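Local coordinates for protein amidase (Bacillus anthracis, PDB 5EWQ) that probably hydrolyses carboxylic acid amides to the acid and ammonia, as a member of the amidase family, at residues L245-R250 with F489-L494; I281-D284 with M289-K292; V239-S244 with T275-M280; E454-S459 with Y464-V469. One frame throughout, in Å; residues are numbered along the deposited sequence.

Contact 1. Residues L245-R250 with F489-L494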
loop_
_atom_site.group_PDB
_atom_site.type_symbol
_atom_site.label_atom_id
_atom_site.label_comp_id
_atom_site.label_asym_id
_atom_site.label_seq_id
_atom_site.Cartn_x
_atom_site.Cartn_y
_atom_site.Cartn_z
ATOM N N LEU A 245 -9.382 11.208 -2.704
ATOM C CA LEU A 245 -9.144 11.989 -1.495
ATOM C C LEU A 245 -10.461 12.343 -0.814
ATOM O O LEU A 245 -11.113 13.324 -1.168
ATOM C CB LEU A 245 -8.353 13.257 -1.816
ATOM C CG LEU A 245 -6.879 13.046 -2.171
ATOM C CD1 LEU A 245 -6.192 14.374 -2.445
ATOM C CD2 LEU A 245 -6.166 12.288 -1.061
ATOM N N GLY A 246 -10.841 11.528 0.165
ATOM C CA GLY A 246 -12.094 11.706 0.876
ATOM C C GLY A 246 -12.829 10.389 1.029
ATOM O O GLY A 246 -13.757 10.270 1.828
ATOM N N ARG A 247 -12.403 9.393 0.258
ATOM C CA ARG A 247 -13.029 8.077 0.279
ATOM C C ARG A 247 -12.655 7.306 1.543
ATOM O O ARG A 247 -13.499 6.655 2.158
ATOM C CB ARG A 247 -12.622 7.277 -0.960
ATOM C CG ARG A 247 -13.644 6.248 -1.413
ATOM C CD ARG A 247 -14.809 6.912 -2.129
ATOM N NE ARG A 247 -15.647 5.944 -2.831
ATOM C CZ ARG A 247 -16.643 6.271 -3.647
ATOM N NH1 ARG A 247 -16.930 7.547 -3.868
ATOM N NH2 ARG A 247 -17.352 5.323 -4.245
ATOM N N VAL A 248 -11.383 7.389 1.922
ATOM C CA VAL A 248 -10.867 6.654 3.072
ATOM C C VAL A 248 -10.319 7.599 4.139
ATOM O O VAL A 248 -9.565 8.523 3.833
ATOM C CB VAL A 248 -9.761 5.666 2.646
ATOM C CG1 VAL A 248 -9.187 4.945 3.855
ATOM C CG2 VAL A 248 -10.307 4.668 1.637
ATOM N N SER A 249 -10.704 7.363 5.391
ATOM C CA SER A 249 -10.252 8.189 6.506
ATOM C C SER A 249 -8.768 7.985 6.800
ATOM O O SER A 249 -8.250 6.873 6.690
ATOM C CB SER A 249 -11.076 7.889 7.759
ATOM O OG SER A 249 -10.596 8.623 8.871
ATOM N N ARG A 250 -8.092 9.066 7.180
ATOM C CA ARG A 250 -6.669 9.013 7.501
ATOM C C ARG A 250 -6.439 9.026 9.009
ATOM O O ARG A 250 -5.297 9.031 9.470
ATOM C CB ARG A 250 -5.920 10.182 6.853
ATOM C CG ARG A 250 -5.771 10.097 5.338
ATOM C CD ARG A 250 -6.987 10.654 4.614
ATOM N NE ARG A 250 -7.356 11.979 5.105
ATOM C CZ ARG A 250 -6.772 13.110 4.720
ATOM N NH1 ARG A 250 -5.781 13.083 3.839
ATOM N NH2 ARG A 250 -7.177 14.270 5.221
ATOM N N PHE A 489 -14.020 9.849 -7.660
ATOM C CA PHE A 489 -14.972 8.992 -6.954
ATOM C C PHE A 489 -15.415 7.807 -7.807
ATOM O O PHE A 489 -16.513 7.280 -7.629
ATOM C CB PHE A 489 -16.196 9.798 -6.506
ATOM C CG PHE A 489 -15.860 10.996 -5.663
ATOM C CD1 PHE A 489 -15.728 10.880 -4.289
ATOM C CD2 PHE A 489 -15.681 12.241 -6.245
ATOM C CE1 PHE A 489 -15.421 11.981 -3.512
ATOM C CE2 PHE A 489 -15.374 13.346 -5.473
ATOM C CZ PHE A 489 -15.244 13.215 -4.105
ATOM N N GLY A 490 -14.553 7.386 -8.729
ATOM C CA GLY A 490 -14.885 6.312 -9.646
ATOM C C GLY A 490 -14.112 5.034 -9.387
ATOM O O GLY A 490 -13.603 4.410 -10.317
ATOM N N GLU A 491 -14.024 4.643 -8.119
ATOM C CA GLU A 491 -13.352 3.403 -7.748
ATOM C C GLU A 491 -14.103 2.191 -8.286
ATOM O O GLU A 491 -13.504 1.155 -8.572
ATOM C CB GLU A 491 -13.211 3.297 -6.226
ATOM C CG GLU A 491 -12.106 4.155 -5.628
ATOM C CD GLU A 491 -12.496 5.614 -5.472
ATOM O OE1 GLU A 491 -13.569 6.011 -5.974
ATOM O OE2 GLU A 491 -11.727 6.365 -4.838
ATOM N N LYS A 492 -15.418 2.331 -8.420
ATOM C CA LYS A 492 -16.260 1.253 -8.927
ATOM C C LYS A 492 -15.918 0.917 -10.374
ATOM O O LYS A 492 -15.875 -0.252 -10.756
ATOM C CB LYS A 492 -17.739 1.628 -8.812
ATOM N N GLU A 493 -15.670 1.948 -11.175
ATOM C CA GLU A 493 -15.342 1.758 -12.581
ATOM C C GLU A 493 -13.888 1.324 -12.749
ATOM O O GLU A 493 -13.560 0.574 -13.668
ATOM C CB GLU A 493 -15.609 3.038 -13.375
ATOM C CG GLU A 493 -15.509 2.863 -14.882
ATOM C CD GLU A 493 -15.832 4.135 -15.642
ATOM O OE1 GLU A 493 -16.007 4.064 -16.876
ATOM O OE2 GLU A 493 -15.909 5.206 -15.003
ATOM N N LEU A 494 -13.024 1.795 -11.856
ATOM C CA LEU A 494 -11.608 1.442 -11.903
ATOM C C LEU A 494 -11.391 -0.046 -11.664
ATOM O O LEU A 494 -10.657 -0.699 -12.407
ATOM C CB LEU A 494 -10.812 2.252 -10.879
ATOM C CG LEU A 494 -9.947 3.379 -11.445
ATOM C CD1 LEU A 494 -8.949 3.860 -10.405
ATOM C CD2 LEU A 494 -9.233 2.928 -12.712
#
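Over one face of the Arg247 guanidinium lie the Phe489 backbone carbon and Glu491 OE1, the latter 3.7 Å above the plane and offset toward its rim, while NH1 of the same group reaches the edge of the Phe489 ring close to the ring plane. The carboxylate of Glu491 is nearly parallel to the guanidinium, the planes being 16° apart, whereas the phenyl ring is turned by 45°. With OE1 so far out of the guanidinium plane, no N-H points at it, and the long 3.8 Å pair between Arg247 NE and Glu491 OE1 is a salt bridge of charges alone. At the ring, Arg247 NH1 lies 3.5 Å from Phe489 CB and 3.6 Å from Phe489 CD1. A bend at chi2 (76°) turns the arginine chain so that it runs past the glutamate in the opposite direction. Directed bonds lie outside this pair: Arg247 NH2 bonds to Tyr301 OH, and Glu491 OE2 accepts Ser244 N. Through Arg247 and Ser244, helix 491-503, N-capped by Gly490, is joined to the loop leaving strand 239-242 of the central mixed sheet, within the alpha/beta fold of the amidase family.

Contact 2. Residues I281-D284 with M289-K292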
loop_
_atom_site.group_PDB
_atom_site.type_symbol
_atom_site.label_atom_id
_atom_site.label_comp_id
_atom_site.label_asym_id
_atom_site.label_seq_id
_atom_site.Cartn_x
_atom_site.Cartn_y
_atom_site.Cartn_z
ATOM N N ILE A 281 -13.333 2.124 3.352
ATOM C CA ILE A 281 -14.139 3.305 3.067
ATOM C C ILE A 281 -15.152 3.568 4.173
ATOM O O ILE A 281 -15.440 2.692 4.987
ATOM C CB ILE A 281 -14.886 3.169 1.728
ATOM C CG1 ILE A 281 -15.881 2.007 1.789
ATOM C CG2 ILE A 281 -13.904 2.980 0.589
ATOM C CD1 ILE A 281 -16.671 1.810 0.512
ATOM N N GLY A 282 -15.693 4.781 4.192
ATOM C CA GLY A 282 -16.678 5.158 5.188
ATOM C C GLY A 282 -16.610 6.630 5.537
ATOM O O GLY A 282 -15.871 7.393 4.914
ATOM N N TYR A 283 -17.387 7.030 6.537
ATOM C CA TYR A 283 -17.418 8.420 6.971
ATOM C C TYR A 283 -16.665 8.598 8.285
ATOM O O TYR A 283 -16.654 7.704 9.131
ATOM C CB TYR A 283 -18.863 8.904 7.118
ATOM C CG TYR A 283 -18.986 10.338 7.582
ATOM C CD1 TYR A 283 -18.828 11.392 6.690
ATOM C CD2 TYR A 283 -19.266 10.638 8.908
ATOM C CE1 TYR A 283 -18.940 12.704 7.108
ATOM C CE2 TYR A 283 -19.380 11.948 9.335
ATOM C CZ TYR A 283 -19.218 12.977 8.432
ATOM O OH TYR A 283 -19.331 14.283 8.851
ATOM N N ASP A 284 -16.037 9.757 8.447
ATOM C CA ASP A 284 -15.290 10.061 9.659
ATOM C C ASP A 284 -15.399 11.543 10.002
ATOM O O ASP A 284 -15.022 12.403 9.205
ATOM C CB ASP A 284 -13.822 9.662 9.497
ATOM C CG ASP A 284 -13.083 9.588 10.820
ATOM O OD1 ASP A 284 -13.637 10.031 11.849
ATOM O OD2 ASP A 284 -11.940 9.089 10.829
HETATM N N MSE A 289 -11.927 15.633 5.629
HETATM C CA MSE A 289 -11.798 15.408 4.195
HETATM C C MSE A 289 -12.821 14.385 3.708
HETATM O O MSE A 289 -13.176 14.362 2.530
HETATM C CB MSE A 289 -10.382 14.943 3.852
HETATM C CG MSE A 289 -9.928 15.320 2.453
HETATM SE SE MSE A 289 -9.843 17.254 2.217
HETATM C CE MSE A 289 -9.169 17.308 0.388
ATOM N N THR A 290 -13.295 13.544 4.623
ATOM C CA THR A 290 -14.242 12.490 4.276
ATOM C C THR A 290 -15.686 12.984 4.293
ATOM O O THR A 290 -16.621 12.183 4.313
ATOM C CB THR A 290 -14.121 11.288 5.233
ATOM O OG1 THR A 290 -14.464 11.693 6.563
ATOM C CG2 THR A 290 -12.703 10.738 5.220
ATOM N N GLU A 291 -15.864 14.301 4.289
ATOM C CA GLU A 291 -17.197 14.886 4.209
ATOM C C GLU A 291 -17.541 15.224 2.762
ATOM O O GLU A 291 -18.549 15.875 2.486
ATOM C CB GLU A 291 -17.300 16.130 5.091
ATOM C CG GLU A 291 -17.224 15.834 6.581
ATOM C CD GLU A 291 -17.516 17.050 7.438
ATOM O OE1 GLU A 291 -17.497 16.920 8.681
ATOM O OE2 GLU A 291 -17.763 18.134 6.870
ATOM N N LYS A 292 -16.690 14.778 1.844
ATOM C CA LYS A 292 -16.941 14.943 0.418
ATOM C C LYS A 292 -17.614 13.695 -0.146
ATOM O O LYS A 292 -17.924 13.627 -1.335
ATOM C CB LYS A 292 -15.639 15.230 -0.332
ATOM C CG LYS A 292 -14.971 16.541 0.053
ATOM C CD LYS A 292 -13.741 16.803 -0.803
ATOM C CE LYS A 292 -13.120 18.156 -0.489
ATOM N NZ LYS A 292 -11.943 18.447 -1.356
#
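Thr290 OG1 is gripped by two backbone groups: it accepts a weak hydrogen bond from Asp284 N, 3.1 Å long with an N-H...O angle of only 134°, and it is hydrogen-bonded to the carbonyl O of Asp287. Asp284 O also lies near OG1, but its angle is too poor for a bond. Chi1 of Thr290 is 63°, which places OG1 between its own backbone N and carbonyl carbon, facing the backbone of Asp284. Beside it, the Tyr283 ring passes the Thr290 carbonyl, with Tyr283 CD1 3.3 Å from Thr290 O, neither face-on nor edge-on. Farther along the ring, Tyr283 CE1 packs on Glu291 CG at 3.6 Å. The planes of the tyrosine ring and the Glu291 carboxylate are nearly parallel, 16° apart, as the side chains cross, and Tyr283 OH stands 3.2 Å from Glu291 OE1. The Asp284 side chain turns to other partners, OD2 to Thr251 OG1 and OD1 to Lys286 N; OD2 also touches Ser249 OG, modelled too short to be sure of. One weak bond and oblique ring packing thus join the two segments at the surface, while the other bond of the buried hydroxyl stays within the loop, to Asp287 O.

Contact 3. Residues V239-S244 with T275-M280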
loop_
_atom_site.group_PDB
_atom_site.type_symbol
_atom_site.label_atom_id
_atom_site.label_comp_id
_atom_site.label_asym_id
_atom_site.label_seq_id
_atom_site.Cartn_x
_atom_site.Cartn_y
_atom_site.Cartn_z
ATOM N N VAL A 239 -1.280 -5.846 -6.919
ATOM C CA VAL A 239 -2.316 -4.844 -7.145
ATOM C C VAL A 239 -2.336 -3.810 -6.025
ATOM O O VAL A 239 -2.306 -4.160 -4.846
ATOM C CB VAL A 239 -3.709 -5.497 -7.266
ATOM C CG1 VAL A 239 -4.785 -4.436 -7.453
ATOM C CG2 VAL A 239 -3.730 -6.493 -8.415
ATOM N N GLY A 240 -2.382 -2.535 -6.401
ATOM C CA GLY A 240 -2.438 -1.453 -5.436
ATOM C C GLY A 240 -3.391 -0.354 -5.864
ATOM O O GLY A 240 -3.382 0.072 -7.019
ATOM N N LEU A 241 -4.216 0.111 -4.931
ATOM C CA LEU A 241 -5.199 1.147 -5.232
ATOM C C LEU A 241 -5.030 2.387 -4.364
ATOM O O LEU A 241 -4.940 2.291 -3.142
ATOM C CB LEU A 241 -6.621 0.607 -5.059
ATOM C CG LEU A 241 -7.730 1.661 -5.146
ATOM C CD1 LEU A 241 -8.131 1.925 -6.592
ATOM C CD2 LEU A 241 -8.939 1.272 -4.310
ATOM N N ARG A 242 -4.981 3.551 -5.005
ATOM C CA ARG A 242 -5.088 4.818 -4.292
ATOM C C ARG A 242 -6.512 5.337 -4.425
ATOM O O ARG A 242 -6.955 5.650 -5.526
ATOM C CB ARG A 242 -4.098 5.851 -4.831
ATOM C CG ARG A 242 -4.322 7.250 -4.269
ATOM C CD ARG A 242 -3.529 8.305 -5.024
ATOM N NE ARG A 242 -3.874 9.656 -4.590
ATOM C CZ ARG A 242 -3.216 10.331 -3.653
ATOM N NH1 ARG A 242 -2.170 9.785 -3.051
ATOM N NH2 ARG A 242 -3.600 11.554 -3.320
ATOM N N PRO A 243 -7.238 5.421 -3.303
ATOM C CA PRO A 243 -8.629 5.881 -3.345
ATOM C C PRO A 243 -8.731 7.386 -3.570
ATOM O O PRO A 243 -7.720 8.087 -3.514
ATOM C CB PRO A 243 -9.162 5.498 -1.964
ATOM C CG PRO A 243 -7.961 5.548 -1.087
ATOM C CD PRO A 243 -6.806 5.085 -1.935
ATOM N N SER A 244 -9.941 7.870 -3.827
ATOM C CA SER A 244 -10.168 9.301 -3.984
ATOM C C SER A 244 -9.954 10.009 -2.653
ATOM O O SER A 244 -10.295 9.473 -1.599
ATOM C CB SER A 244 -11.579 9.572 -4.510
ATOM O OG SER A 244 -11.814 8.882 -5.724
ATOM N N THR A 275 -12.169 -6.293 -2.204
ATOM C CA THR A 275 -12.739 -6.910 -1.012
ATOM C C THR A 275 -12.301 -6.158 0.241
ATOM O O THR A 275 -13.115 -5.855 1.114
ATOM C CB THR A 275 -12.328 -8.389 -0.895
ATOM O OG1 THR A 275 -12.868 -9.123 -2.001
ATOM C CG2 THR A 275 -12.846 -8.986 0.399
ATOM N N LEU A 276 -11.010 -5.856 0.315
ATOM C CA LEU A 276 -10.456 -5.096 1.428
ATOM C C LEU A 276 -10.940 -3.651 1.397
ATOM O O LEU A 276 -11.141 -3.028 2.440
ATOM C CB LEU A 276 -8.927 -5.142 1.394
ATOM C CG LEU A 276 -8.184 -4.393 2.501
ATOM C CD1 LEU A 276 -8.533 -4.971 3.859
ATOM C CD2 LEU A 276 -6.685 -4.445 2.266
ATOM N N PHE A 277 -11.135 -3.129 0.190
ATOM C CA PHE A 277 -11.530 -1.738 -0.007
ATOM C C PHE A 277 -12.939 -1.461 0.512
ATOM O O PHE A 277 -13.313 -0.309 0.735
ATOM C CB PHE A 277 -11.429 -1.373 -1.491
ATOM C CG PHE A 277 -11.634 0.087 -1.776
ATOM C CD1 PHE A 277 -10.795 1.039 -1.222
ATOM C CD2 PHE A 277 -12.654 0.506 -2.614
ATOM C CE1 PHE A 277 -10.978 2.384 -1.488
ATOM C CE2 PHE A 277 -12.842 1.848 -2.884
ATOM C CZ PHE A 277 -12.001 2.788 -2.322
ATOM N N ASN A 278 -13.716 -2.522 0.710
ATOM C CA ASN A 278 -15.081 -2.394 1.207
ATOM C C ASN A 278 -15.142 -1.925 2.659
ATOM O O ASN A 278 -16.057 -1.197 3.043
ATOM C CB ASN A 278 -15.825 -3.724 1.070
ATOM C CG ASN A 278 -16.165 -4.057 -0.369
ATOM O OD1 ASN A 278 -16.358 -3.166 -1.196
ATOM N ND2 ASN A 278 -16.244 -5.347 -0.675
ATOM N N ALA A 279 -14.168 -2.343 3.460
ATOM C CA ALA A 279 -14.175 -2.039 4.888
ATOM C C ALA A 279 -13.358 -0.797 5.227
ATOM O O ALA A 279 -13.487 -0.243 6.317
ATOM C CB ALA A 279 -13.662 -3.230 5.681
HETATM N N MSE A 280 -12.512 -0.364 4.298
HETATM C CA MSE A 280 -11.674 0.806 4.532
HETATM C C MSE A 280 -12.464 2.098 4.358
HETATM O O MSE A 280 -12.289 3.051 5.118
HETATM C CB MSE A 280 -10.470 0.807 3.593
HETATM C CG MSE A 280 -9.597 -0.432 3.680
HETATM SE SE MSE A 280 -7.953 -0.180 2.666
HETATM C CE MSE A 280 -8.517 1.363 1.617
#
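Phe277 leaves helix 270-280 with its CB directed at strand 239-242, and chi1 of -172°, with CG anti to the backbone N, carries the ring away from the helix, toward Leu241 and Pro243. Phe277 CG lies 3.9 Å from Leu241 CD2. Next, Phe277 CD1 is 3.6 Å from Leu241 CD2, while on the other side of the ring Phe277 CD2 and CE2 are each 4.2 Å from that Leu241 CD2 methyl. At Phe277 CE1 a second partner joins, Pro243 CB at 3.6 Å, placed at the edge near the ring plane, and Leu241 CD2 stays close. Phe277 CZ, at the far end, has Pro243 CB at 3.9 Å. The methyl is therefore centred over one ring face: Leu241 CD2 is 3.7 Å from the Phe277 centroid and 14° off the normal, a CH-pi contact, with the two side chains crossing at about a right angle. Around the same ring, Tyr301 meets it with planes at about 60°, and Glu491 of helix 491-503 and Pro265 of strand 263-267 also touch it. Every side chain that meets across this interface is buried and apolar, which implies that helix and strand are joined here by dispersion and one CH-pi contact.

Contact 4. Residues E454-S459 with Y464-V469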
loop_
_atom_site.group_PDB
_atom_site.type_symbol
_atom_site.label_atom_id
_atom_site.label_comp_id
_atom_site.label_asym_id
_atom_site.label_seq_id
_atom_site.Cartn_x
_atom_site.Cartn_y
_atom_site.Cartn_z
ATOM N N GLU A 454 5.234 6.754 -13.602
ATOM C CA GLU A 454 5.722 7.862 -14.417
ATOM C C GLU A 454 4.810 9.088 -14.361
ATOM O O GLU A 454 5.278 10.220 -14.479
ATOM C CB GLU A 454 5.898 7.409 -15.868
ATOM C CG GLU A 454 6.962 6.339 -16.050
ATOM C CD GLU A 454 7.041 5.828 -17.475
ATOM O OE1 GLU A 454 6.266 6.311 -18.327
ATOM O OE2 GLU A 454 7.877 4.939 -17.742
ATOM N N GLU A 455 3.511 8.863 -14.181
ATOM C CA GLU A 455 2.549 9.963 -14.147
ATOM C C GLU A 455 1.618 9.871 -12.941
ATOM O O GLU A 455 0.433 9.574 -13.085
ATOM C CB GLU A 455 1.721 9.990 -15.436
ATOM C CG GLU A 455 2.542 10.095 -16.713
ATOM C CD GLU A 455 3.304 11.402 -16.816
ATOM O OE1 GLU A 455 2.816 12.422 -16.287
ATOM O OE2 GLU A 455 4.395 11.407 -17.426
ATOM N N VAL A 456 2.153 10.139 -11.754
ATOM C CA VAL A 456 1.368 10.051 -10.526
ATOM C C VAL A 456 1.122 11.430 -9.919
ATOM O O VAL A 456 0.154 11.631 -9.184
ATOM C CB VAL A 456 2.064 9.155 -9.482
ATOM C CG1 VAL A 456 1.122 8.842 -8.330
ATOM C CG2 VAL A 456 2.536 7.872 -10.129
ATOM N N LEU A 457 1.999 12.375 -10.244
ATOM C CA LEU A 457 1.949 13.725 -9.682
ATOM C C LEU A 457 0.584 14.391 -9.827
ATOM O O LEU A 457 0.073 14.987 -8.879
ATOM C CB LEU A 457 3.017 14.604 -10.338
ATOM C CG LEU A 457 3.017 16.083 -9.946
ATOM C CD1 LEU A 457 3.201 16.243 -8.446
ATOM C CD2 LEU A 457 4.094 16.844 -10.706
ATOM N N LEU A 458 -0.008 14.282 -11.011
ATOM C CA LEU A 458 -1.267 14.959 -11.299
ATOM C C LEU A 458 -2.458 14.292 -10.616
ATOM O O LEU A 458 -3.283 14.964 -9.997
ATOM C CB LEU A 458 -1.501 15.018 -12.809
ATOM C CG LEU A 458 -0.386 15.670 -13.628
ATOM C CD1 LEU A 458 -0.768 15.742 -15.096
ATOM C CD2 LEU A 458 -0.061 17.052 -13.089
ATOM N N SER A 459 -2.544 12.971 -10.730
ATOM C CA SER A 459 -3.678 12.228 -10.189
ATOM C C SER A 459 -3.707 12.241 -8.662
ATOM O O SER A 459 -4.772 12.124 -8.054
ATOM C CB SER A 459 -3.657 10.784 -10.698
ATOM O OG SER A 459 -2.439 10.139 -10.366
ATOM N N TYR A 464 -7.714 12.114 -7.806
ATOM C CA TYR A 464 -8.269 11.055 -8.642
ATOM C C TYR A 464 -7.698 9.695 -8.252
ATOM O O TYR A 464 -6.530 9.593 -7.874
ATOM C CB TYR A 464 -7.998 11.345 -10.120
ATOM C CG TYR A 464 -8.944 12.361 -10.722
ATOM C CD1 TYR A 464 -8.962 13.673 -10.274
ATOM C CD2 TYR A 464 -9.815 12.006 -11.742
ATOM C CE1 TYR A 464 -9.824 14.604 -10.820
ATOM C CE2 TYR A 464 -10.680 12.928 -12.297
ATOM C CZ TYR A 464 -10.680 14.226 -11.832
ATOM O OH TYR A 464 -11.541 15.147 -12.380
ATOM N N PRO A 465 -8.526 8.643 -8.337
ATOM C CA PRO A 465 -8.117 7.293 -7.934
ATOM C C PRO A 465 -7.099 6.658 -8.880
ATOM O O PRO A 465 -7.089 6.953 -10.074
ATOM C CB PRO A 465 -9.432 6.511 -7.952
ATOM C CG PRO A 465 -10.274 7.225 -8.946
ATOM C CD PRO A 465 -9.929 8.678 -8.788
ATOM N N GLU A 466 -6.252 5.790 -8.333
ATOM C CA GLU A 466 -5.231 5.098 -9.111
ATOM C C GLU A 466 -5.260 3.605 -8.818
ATOM O O GLU A 466 -5.379 3.199 -7.664
ATOM C CB GLU A 466 -3.843 5.660 -8.799
ATOM C CG GLU A 466 -3.706 7.157 -8.999
ATOM C CD GLU A 466 -2.475 7.712 -8.314
ATOM O OE1 GLU A 466 -1.800 6.943 -7.597
ATOM O OE2 GLU A 466 -2.184 8.913 -8.489
ATOM N N LEU A 467 -5.146 2.786 -9.860
ATOM C CA LEU A 467 -5.160 1.337 -9.687
ATOM C C LEU A 467 -4.002 0.665 -10.419
ATOM O O LEU A 467 -3.915 0.718 -11.645
ATOM C CB LEU A 467 -6.490 0.754 -10.170
ATOM C CG LEU A 467 -6.662 -0.754 -9.976
ATOM C CD1 LEU A 467 -6.581 -1.115 -8.501
ATOM C CD2 LEU A 467 -7.973 -1.231 -10.577
ATOM N N ALA A 468 -3.120 0.025 -9.657
ATOM C CA ALA A 468 -1.962 -0.657 -10.225
ATOM C C ALA A 468 -2.250 -2.134 -10.475
ATOM O O ALA A 468 -2.724 -2.841 -9.588
ATOM C CB ALA A 468 -0.761 -0.502 -9.309
ATOM N N VAL A 469 -1.963 -2.592 -11.690
ATOM C CA VAL A 469 -2.177 -3.985 -12.070
ATOM C C VAL A 469 -0.925 -4.539 -12.749
ATOM O O VAL A 469 -0.382 -3.904 -13.652
ATOM C CB VAL A 469 -3.392 -4.134 -13.018
ATOM C CG1 VAL A 469 -3.576 -5.585 -13.440
ATOM C CG2 VAL A 469 -4.659 -3.607 -12.359
#
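Glu466 projects from the first residue of strand 466-473 toward the turn that opens helix 457-462, where it meets Val456 and Ser459. Its first torsion (-55°) puts CG anti to the carbonyl carbon and beside the backbone N, and from there the chain is extended, with chi2 at 164°, so the carboxylate is carried straight across to the other segment. Val456 has CG1 anti to its backbone N (chi1 -169°), and this methyl, Val456 CG1, approaches the carboxylate at about a right angle to the glutamate chain, 3.6 Å from Glu466 OE1. In Ser459, OG lies between the backbone N and the carbonyl carbon; the modelled OG is implausibly close to Glu466 OE2, so its exact place and its neighbours there are doubtful. Firmer is the packing of the chains themselves, with Ser459 CB 4.0 Å from Glu466 CG. Tyr464 starts toward the helix, Tyr464 CB 3.9 Å from Ser459 O, but the ring then turns away, and its hydroxyl is hydrogen-bonded to Asn437 OD1. Arg242 touches Glu466 and forms a long, weak ion pair with Glu224; even so, Glu466 OE1 lies close to Glu224 OE2, and these like charges could favour a proton on one of them. In the fold, this is the short link by which helix 457-462 hands the chain to strand 466-473; that strand lies antiparallel between strands 239-242 and 479-485, while helix 418-437 packs against Leu458 and Tyr464, and helix 491-503 against Pro465 and Leu467.

Overall arrangement
Contacts 3 and 4 are buried and share the central sheet: strands 239-242 and 466-473 are neighbours in it, paired through Gly240 O with Ala468 N and Arg242 N with Glu466 O. Contact 3 is wholly apolar, whereas contact 4 buries a carboxylate. Contact 1, partly buried, lies about 8 Å from contact 3, centre to centre, and is joined to it by Glu491, whose CG packs on Phe277. Contact 2, at the surface, closes a small loop by one weak hydrogen bond and ring packing, and touches contact 1 where the side chains of Ser249 and Asp284 meet. Contacts 2 and 4 do not touch. A long, out-of-plane ion pair is peculiar to contact 1 among the four.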